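Local coordinates for metallo-beta-lactamase 1 (Acinetobacter baumannii, PDB 5MMD), which probably hydrolyses the amide bond of beta-lactam antibiotics to give substituted beta-amino acids, using zinc ions, and so confers antibiotic resistance, at residues A[55-60]-A[87-92]. Residues are numbered along the deposited sequence; the frame is centred on the assembly and turned at random.
Sequences SDTEKL and IKWLNG
Trp89 meets Glu58 through one face of its indole. The CH-pi evidence is direct: Glu58 CA stands 4.0 Å from the centroid of the six-membered ring, 15° off its normal. Glu58 CB lies over the same face, displaced toward the rim and 3.8 Å from Trp89 CZ2. The indole reaches across because its CG is anti to the backbone N (chi1 -178°), while the Glu58 chain bends at its second torsion and turns its carboxylate away, leaving aliphatic carbon on the ring.

A second group of van der Waals contacts centres on the Thr57 methyl. CG2 of Thr57 touches Trp89 CE3 obliquely at 3.8 Å and makes an aliphatic contact with Leu90 CG at 3.8 Å, and Leu90 CD2 sits at the indole edge, in plane. Thr57 OG1 hydrogen-bonds to Ser53 O, a bond consistent with the rotamer that turns CG2 toward the interface.

The segment axes approach to 9.4 Å and cross at -49°. Val61, one turn beyond Thr57 on helix 54-66, is also touched by Trp89 and Leu90. Helix 54-66, which follows strand 44-48, and helix 87-92, which comes after strand 70-75 and the short helix 81-84, are thereby joined on one flank of the seven-stranded sheet. With no hydrogen bond between the segments, their association rests on dispersion and hydrophobic burial.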
loop_
_atom_site.group_PDB
_atom_site.type_symbol
_atom_site.label_atom_id
_atom_site.label_comp_id
_atom_site.label_asym_id
_atom_site.label_seq_id
_atom_site.Cartn_x
_atom_site.Cartn_y
_atom_site.Cartn_z
ATOM N N SER A 55 -2.352 17.757 0.470
ATOM C CA SER A 55 -2.054 18.390 1.752
ATOM C C SER A 55 -1.333 17.416 2.680
ATOM O O SER A 55 -0.282 17.741 3.237
ATOM C CB SER A 55 -3.333 18.883 2.435
ATOM O OG SER A 55 -3.021 19.479 3.699
ATOM N N ASP A 56 -1.912 16.232 2.868
ATOM C CA ASP A 56 -1.338 15.288 3.817
ATOM C C ASP A 56 -0.031 14.663 3.288
ATOM O O ASP A 56 0.794 14.250 4.078
ATOM C CB ASP A 56 -2.353 14.202 4.183
ATOM C CG ASP A 56 -3.450 14.730 5.089
ATOM O OD1 ASP A 56 -3.156 15.577 5.948
ATOM O OD2 ASP A 56 -4.604 14.343 4.911
ATOM N N THR A 57 0.152 14.606 1.977
ATOM C CA THR A 57 1.408 14.130 1.410
ATOM C C THR A 57 2.482 15.156 1.768
ATOM O O THR A 57 3.524 14.788 2.288
ATOM C CB THR A 57 1.349 13.899 -0.118
ATOM O OG1 THR A 57 0.427 12.841 -0.394
ATOM C CG2 THR A 57 2.749 13.497 -0.668
ATOM N N GLU A 58 2.208 16.447 1.563
ATOM C CA GLU A 58 3.152 17.475 2.018
ATOM C C GLU A 58 3.418 17.361 3.514
ATOM O O GLU A 58 4.575 17.509 3.943
ATOM C CB GLU A 58 2.680 18.907 1.710
ATOM C CG GLU A 58 3.677 19.956 2.264
ATOM C CD GLU A 58 3.364 20.441 3.699
ATOM O OE1 GLU A 58 2.211 20.256 4.157
ATOM O OE2 GLU A 58 4.267 20.999 4.397
ATOM N N LYS A 59 2.380 17.106 4.317
ATOM C CA LYS A 59 2.581 16.997 5.759
ATOM C C LYS A 59 3.499 15.841 6.114
ATOM O O LYS A 59 4.260 15.930 7.096
ATOM C CB LYS A 59 1.240 16.823 6.508
ATOM C CG LYS A 59 0.377 18.047 6.502
ATOM C CD LYS A 59 -0.958 17.779 7.236
ATOM C CE LYS A 59 -1.724 19.057 7.502
ATOM N NZ LYS A 59 -2.252 19.684 6.263
ATOM N N LEU A 60 3.411 14.761 5.347
ATOM C CA LEU A 60 4.190 13.562 5.611
ATOM C C LEU A 60 5.646 13.830 5.280
ATOM O O LEU A 60 6.546 13.504 6.052
ATOM C CB LEU A 60 3.644 12.378 4.811
ATOM C CG LEU A 60 4.365 11.037 5.026
ATOM C CD1 LEU A 60 4.233 10.479 6.439
ATOM C CD2 LEU A 60 3.895 10.014 3.937
ATOM N N ILE A 87 1.098 11.558 -5.667
ATOM C CA ILE A 87 2.099 11.386 -6.722
ATOM C C ILE A 87 2.408 12.676 -7.481
ATOM O O ILE A 87 3.582 12.982 -7.691
ATOM C CB ILE A 87 1.708 10.325 -7.720
ATOM C CG1 ILE A 87 1.816 8.966 -7.041
ATOM C CG2 ILE A 87 2.658 10.433 -8.962
ATOM C CD1 ILE A 87 1.449 7.806 -7.846
ATOM N N LYS A 88 1.384 13.447 -7.844
ATOM C CA LYS A 88 1.595 14.706 -8.531
ATOM C C LYS A 88 2.429 15.675 -7.709
ATOM O O LYS A 88 3.372 16.290 -8.233
ATOM C CB LYS A 88 0.268 15.380 -8.903
ATOM C CG LYS A 88 0.469 16.744 -9.586
ATOM C CD LYS A 88 -0.820 17.488 -9.858
ATOM C CE LYS A 88 -1.422 17.107 -11.196
ATOM N NZ LYS A 88 -2.604 17.960 -11.516
ATOM N N TRP A 89 2.092 15.819 -6.429
ATOM C CA TRP A 89 2.821 16.752 -5.590
ATOM C C TRP A 89 4.286 16.291 -5.474
ATOM O O TRP A 89 5.199 17.097 -5.574
ATOM C CB TRP A 89 2.166 16.889 -4.215
ATOM C CG TRP A 89 2.868 17.878 -3.351
ATOM C CD1 TRP A 89 2.649 19.232 -3.276
ATOM C CD2 TRP A 89 3.935 17.594 -2.462
ATOM N NE1 TRP A 89 3.521 19.798 -2.373
ATOM C CE2 TRP A 89 4.320 18.813 -1.859
ATOM C CE3 TRP A 89 4.617 16.440 -2.131
ATOM C CZ2 TRP A 89 5.357 18.897 -0.941
ATOM C CZ3 TRP A 89 5.658 16.525 -1.200
ATOM C CH2 TRP A 89 6.014 17.751 -0.630
ATOM N N LEU A 90 4.501 14.993 -5.340
ATOM C CA LEU A 90 5.843 14.464 -5.139
ATOM C C LEU A 90 6.668 14.652 -6.417
ATOM O O LEU A 90 7.839 15.040 -6.366
ATOM C CB LEU A 90 5.771 12.997 -4.766
ATOM C CG LEU A 90 5.230 12.594 -3.392
ATOM C CD1 LEU A 90 5.007 11.078 -3.353
ATOM C CD2 LEU A 90 6.181 13.038 -2.311
ATOM N N ASN A 91 6.035 14.369 -7.550
ATOM C CA ASN A 91 6.627 14.594 -8.852
ATOM C C ASN A 91 7.095 16.025 -8.991
ATOM O O ASN A 91 8.188 16.302 -9.486
ATOM C CB ASN A 91 5.627 14.280 -9.948
ATOM C CG ASN A 91 5.500 12.809 -10.212
ATOM O OD1 ASN A 91 6.237 11.995 -9.650
ATOM N ND2 ASN A 91 4.559 12.448 -11.062
ATOM N N GLY A 92 6.230 16.942 -8.570
ATOM C CA GLY A 92 6.542 18.354 -8.596
ATOM C C GLY A 92 7.758 18.744 -7.779
ATOM O O GLY A 92 8.396 19.752 -8.071
#